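Local coordinates for protein hydrolase (Thermus thermophilus, PDB 1UFO) that is of unconfirmed function but adopts the alpha/beta hydrolase fold and probably cleaves a substrate through a serine nucleophile, at residues V186-A189 with R190-T194; P200-E204 with G205-R209. All coordinates share one frame; numbering follows the deposited sequence.

Interaction 1: residues V186-A189 with R190-T194; sequences VPLA and RMEKT
Pro187 and Arg190 meet at the first turn of helix 188-198, the crossover helix of a beta-alpha-beta unit in this alpha/beta hydrolase fold. Pro187 holds the N-cap position, and its carbonyl O takes the N-H of Arg190 at 2.8 Å, with the donor 49° out of the carbonyl plane. Proline suits this place because its ring fixes phi just ahead of the helix, and the N-H it lacks is not one the helix needs for its own bonds. That ring and the Arg190 chain lie alongside each other, pointing the same way, with Pro187 CD 3.8 Å from Arg190 CG. The Val186 side chain crosses that of Arg190 at about a right angle, Val186 CG1 meeting Arg190 CB at 4.1 Å.

On the face turned to the sheet, Leu188 and the selenomethionine Met191 lie side by side, pointing the same way, with Leu188 CD1 3.9 Å from Met191 CE. Both have CG anti to the backbone N (chi1 -178° in Leu188), which carries their tips down onto His179 and Val211. Glu192, on the outer side, extends back along the helix until its OE2 is 3.8 Å from Leu188 CD2. A carboxylate near a helix N-terminus would probably be favoured by the helix dipole. The backbone beneath is regular, with Glu192 N bonded to Leu188 O and Lys193 N to Ala189 O.

Further out, Arg190 bends at chi2 and chi3, and its NH1 bonds to Pro141 O, while Lys193 makes a cation-pi contact with Phe140. Thr194 grips the turn before it: its OG1 donates to Arg190 O at 2.9 Å, and its own N reaches the same oxygen from the opposite face of the carbonyl plane.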
loop_
_atom_site.group_PDB
_atom_site.type_symbol
_atom_site.label_atom_id
_atom_site.label_comp_id
_atom_site.label_asym_id
_atom_site.label_seq_id
_atom_site.Cartn_x
_atom_site.Cartn_y
_atom_site.Cartn_z
ATOM N N VAL A 186 -16.366 8.655 5.031
ATOM C CA VAL A 186 -15.128 9.222 5.571
ATOM C C VAL A 186 -14.374 9.738 4.352
ATOM O O VAL A 186 -13.684 8.987 3.655
ATOM C CB VAL A 186 -14.282 8.231 6.300
ATOM C CG1 VAL A 186 -12.973 8.914 6.800
ATOM C CG2 VAL A 186 -15.109 7.658 7.492
ATOM N N PRO A 187 -14.518 11.049 4.046
ATOM C CA PRO A 187 -13.843 11.621 2.864
ATOM C C PRO A 187 -12.352 11.380 2.925
ATOM O O PRO A 187 -11.748 11.441 3.995
ATOM C CB PRO A 187 -14.108 13.133 3.013
ATOM C CG PRO A 187 -15.500 13.149 3.700
ATOM C CD PRO A 187 -15.308 12.092 4.766
ATOM N N LEU A 188 -11.762 11.105 1.762
ATOM C CA LEU A 188 -10.320 10.951 1.668
ATOM C C LEU A 188 -9.555 12.051 2.377
ATOM O O LEU A 188 -8.531 11.796 3.064
ATOM C CB LEU A 188 -9.885 10.870 0.196
ATOM C CG LEU A 188 -8.380 10.666 -0.053
ATOM C CD1 LEU A 188 -8.048 9.246 0.349
ATOM C CD2 LEU A 188 -8.030 10.877 -1.534
ATOM N N ALA A 189 -10.082 13.281 2.326
ATOM C CA ALA A 189 -9.367 14.365 2.966
ATOM C C ALA A 189 -9.251 14.222 4.497
ATOM O O ALA A 189 -8.290 14.742 5.053
ATOM C CB ALA A 189 -10.066 15.709 2.607
ATOM N N ARG A 190 -10.202 13.541 5.127
ATOM C CA ARG A 190 -10.126 13.338 6.611
ATOM C C ARG A 190 -8.951 12.390 6.919
ATOM O O ARG A 190 -8.277 12.500 7.961
ATOM C CB ARG A 190 -11.426 12.724 7.170
ATOM C CG ARG A 190 -12.611 13.702 6.952
ATOM C CD ARG A 190 -12.335 15.022 7.577
ATOM N NE ARG A 190 -12.786 14.981 8.928
ATOM C CZ ARG A 190 -12.793 16.009 9.742
ATOM N NH1 ARG A 190 -13.215 15.805 10.969
ATOM N NH2 ARG A 190 -12.441 17.217 9.327
HETATM N N MSE A 191 -8.754 11.366 6.089
HETATM C CA MSE A 191 -7.641 10.471 6.283
HETATM C C MSE A 191 -6.349 11.226 6.038
HETATM O O MSE A 191 -5.410 11.123 6.772
HETATM C CB MSE A 191 -7.752 9.290 5.319
HETATM C CG MSE A 191 -6.567 8.263 5.481
HETATM SE SE MSE A 191 -4.970 8.734 4.487
HETATM C CE MSE A 191 -5.636 7.793 3.079
ATOM N N GLU A 192 -6.333 12.097 5.022
ATOM C CA GLU A 192 -5.083 12.835 4.762
ATOM C C GLU A 192 -4.767 13.834 5.956
ATOM O O GLU A 192 -3.590 13.988 6.342
ATOM C CB GLU A 192 -5.268 13.598 3.418
ATOM C CG GLU A 192 -5.181 12.628 2.230
ATOM C CD GLU A 192 -5.627 13.232 0.831
ATOM O OE1 GLU A 192 -6.600 14.066 0.738
ATOM O OE2 GLU A 192 -5.042 12.852 -0.208
ATOM N N LYS A 193 -5.828 14.419 6.499
ATOM C CA LYS A 193 -5.708 15.363 7.629
ATOM C C LYS A 193 -5.171 14.581 8.827
ATOM O O LYS A 193 -4.369 15.093 9.628
ATOM C CB LYS A 193 -7.061 15.919 7.975
ATOM C CG LYS A 193 -7.143 16.905 9.121
ATOM C CD LYS A 193 -8.610 17.106 9.326
ATOM C CE LYS A 193 -8.978 17.573 10.674
ATOM N NZ LYS A 193 -8.637 19.018 10.751
ATOM N N THR A 194 -5.603 13.314 8.928
ATOM C CA THR A 194 -5.052 12.512 10.043
ATOM C C THR A 194 -3.524 12.332 9.922
ATOM O O THR A 194 -2.725 12.530 10.860
ATOM C CB THR A 194 -5.736 11.117 10.022
ATOM O OG1 THR A 194 -7.109 11.294 10.294
ATOM C CG2 THR A 194 -5.172 10.164 11.084
#

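Interaction 2: residues P200-E204 with G205-R209; sequences PHYPE and GRLAR
Tyr202 turns its side chain onto Gly205 and onto Leu207, the first residue of strand 207-212, and itself opens a type I beta turn that runs to Gly205. Its CB lies 3.9 Å from Gly205 O. The next atom, CG, is equally far, 4.1 Å, from that oxygen and from Leu207 CB, and CD2 comes nearest to both, 3.4 Å from Gly205 O and 3.9 Å from Leu207 CB. The oxygen sits at the ring edge, in its plane, whereas the leucine approaches obliquely and its side chain crosses the tyrosine at about a right angle. A chi1 of -85° sets CG anti to the carbonyl carbon and brings the ring alongside the chain that follows the turn. At the tip, OH bonds to Val173 O, so this buried hydroxyl has a partner. Replacing the tyrosine with an alanine would probably leave Val173 O without that donor and open a gap beside Leu207 and Leu175.

The turn itself is closed by Gly205 N donating to Tyr202 O at 3.1 Å, from well above the carbonyl plane. Glycine is needed next because, at phi 74° and psi -155°, a beta carbon would clash with Glu204 O. That same oxygen is approached by Arg206, whose chain is extended from CG to NE; NH1 makes a weak bond to it at 3.1 Å, with the oxygen near the guanidinium plane. Glu204 OE1 is 4.4 Å from Arg206 NH1, beyond a salt bridge.

Leucine suits the first strand position, packing on Leu175 and on Leu195 of helix 188-198. Two residues later Arg209 salt-bridges Glu213 of the second subunit, where the strands pair antiparallel. The arrangement is a tight turn that feeds an outermost strand of the alpha/beta hydrolase sheet, here continued across a dimer interface.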
loop_
_atom_site.group_PDB
_atom_site.type_symbol
_atom_site.label_atom_id
_atom_site.label_comp_id
_atom_site.label_asym_id
_atom_site.label_seq_id
_atom_site.Cartn_x
_atom_site.Cartn_y
_atom_site.Cartn_z
ATOM N N PRO A 200 4.579 14.992 11.878
ATOM C CA PRO A 200 5.723 15.513 12.638
ATOM C C PRO A 200 6.145 14.601 13.783
ATOM O O PRO A 200 7.263 14.708 14.280
ATOM C CB PRO A 200 5.218 16.852 13.151
ATOM C CG PRO A 200 4.000 17.195 12.245
ATOM C CD PRO A 200 3.406 15.897 11.956
ATOM N N HIS A 201 5.233 13.717 14.197
ATOM C CA HIS A 201 5.493 12.780 15.284
ATOM C C HIS A 201 5.963 11.372 14.858
ATOM O O HIS A 201 6.119 10.481 15.692
ATOM C CB HIS A 201 4.208 12.665 16.129
ATOM C CG HIS A 201 3.745 13.974 16.677
ATOM N ND1 HIS A 201 4.422 14.636 17.676
ATOM C CD2 HIS A 201 2.680 14.756 16.361
ATOM C CE1 HIS A 201 3.797 15.771 17.960
ATOM N NE2 HIS A 201 2.736 15.869 17.176
ATOM N N TYR A 202 6.147 11.188 13.569
ATOM C CA TYR A 202 6.632 9.948 12.972
ATOM C C TYR A 202 7.893 10.306 12.113
ATOM O O TYR A 202 7.968 10.050 10.890
ATOM C CB TYR A 202 5.543 9.333 12.115
ATOM C CG TYR A 202 4.593 8.473 12.931
ATOM C CD1 TYR A 202 3.575 9.019 13.717
ATOM C CD2 TYR A 202 4.735 7.119 12.908
ATOM C CE1 TYR A 202 2.717 8.168 14.472
ATOM C CE2 TYR A 202 3.932 6.281 13.605
ATOM C CZ TYR A 202 2.894 6.827 14.393
ATOM O OH TYR A 202 1.972 5.999 15.025
ATOM N N PRO A 203 8.897 10.910 12.765
ATOM C CA PRO A 203 10.162 11.305 12.108
ATOM C C PRO A 203 11.010 10.129 11.601
ATOM O O PRO A 203 12.007 10.350 10.867
ATOM C CB PRO A 203 10.908 12.088 13.226
ATOM C CG PRO A 203 10.457 11.382 14.471
ATOM C CD PRO A 203 8.936 11.262 14.199
ATOM N N GLU A 204 10.619 8.892 11.949
ATOM C CA GLU A 204 11.418 7.768 11.520
ATOM C C GLU A 204 10.575 6.901 10.604
ATOM O O GLU A 204 10.840 5.725 10.390
ATOM C CB GLU A 204 11.947 6.984 12.746
ATOM C CG GLU A 204 12.958 7.933 13.565
ATOM C CD GLU A 204 13.948 7.201 14.433
ATOM O OE1 GLU A 204 14.456 6.191 13.943
ATOM O OE2 GLU A 204 14.181 7.660 15.598
ATOM N N GLY A 205 9.590 7.532 9.981
ATOM C CA GLY A 205 8.752 6.710 9.116
ATOM C C GLY A 205 7.784 5.778 9.896
ATOM O O GLY A 205 7.345 6.017 11.055
ATOM N N ARG A 206 7.408 4.689 9.252
ATOM C CA ARG A 206 6.472 3.747 9.883
ATOM C C ARG A 206 5.010 4.157 9.819
ATOM O O ARG A 206 4.195 3.415 10.217
ATOM C CB ARG A 206 6.884 3.281 11.266
ATOM C CG ARG A 206 8.384 3.006 11.354
ATOM C CD ARG A 206 8.647 2.650 12.755
ATOM N NE ARG A 206 9.819 1.801 12.927
ATOM C CZ ARG A 206 11.088 2.137 12.736
ATOM N NH1 ARG A 206 11.423 3.361 12.345
ATOM N NH2 ARG A 206 12.048 1.221 12.964
ATOM N N LEU A 207 4.751 5.324 9.208
ATOM C CA LEU A 207 3.390 5.795 8.950
ATOM C C LEU A 207 3.244 5.597 7.423
ATOM O O LEU A 207 4.171 5.845 6.652
ATOM C CB LEU A 207 3.275 7.297 9.281
ATOM C CG LEU A 207 2.010 7.995 9.082
ATOM C CD1 LEU A 207 0.908 7.331 10.013
ATOM C CD2 LEU A 207 2.241 9.492 9.531
ATOM N N ALA A 208 2.078 5.164 6.973
ATOM C CA ALA A 208 1.899 4.958 5.532
ATOM C C ALA A 208 0.420 5.007 5.155
ATOM O O ALA A 208 -0.464 4.939 6.006
ATOM C CB ALA A 208 2.505 3.570 5.081
ATOM N N ARG A 209 0.199 5.190 3.843
ATOM C CA ARG A 209 -1.185 5.161 3.327
ATOM C C ARG A 209 -1.289 4.310 2.087
ATOM O O ARG A 209 -0.330 4.151 1.302
ATOM C CB ARG A 209 -1.708 6.598 3.006
ATOM C CG ARG A 209 -0.974 7.352 1.928
ATOM C CD ARG A 209 -1.441 8.894 1.878
ATOM N NE ARG A 209 -0.404 9.788 2.336
ATOM C CZ ARG A 209 0.300 10.663 1.594
ATOM N NH1 ARG A 209 1.229 11.428 2.191
ATOM N NH2 ARG A 209 0.093 10.814 0.284
#

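In the fold
Interactions 1 and 2 stand at the two ends of one crossover: interaction 1 begins helix 188-198, and interaction 2 returns the chain to strand 207-212, which lies beside strand 175-180. Their centres are about 16 Å apart, yet they touch where Met191 CE packs 4.1 Å from Arg209 CB, so the start of the helix packs on Arg209 in the strand. Interaction 1 lies nearer the probable active site. Val186 touches His217 and bonds through its N to Asp183, members of a likely Ser-His-Asp triad with Ser113 on a probable nucleophile elbow. Interaction 2 instead leads to the dimer interface, through Ala208 and Arg209.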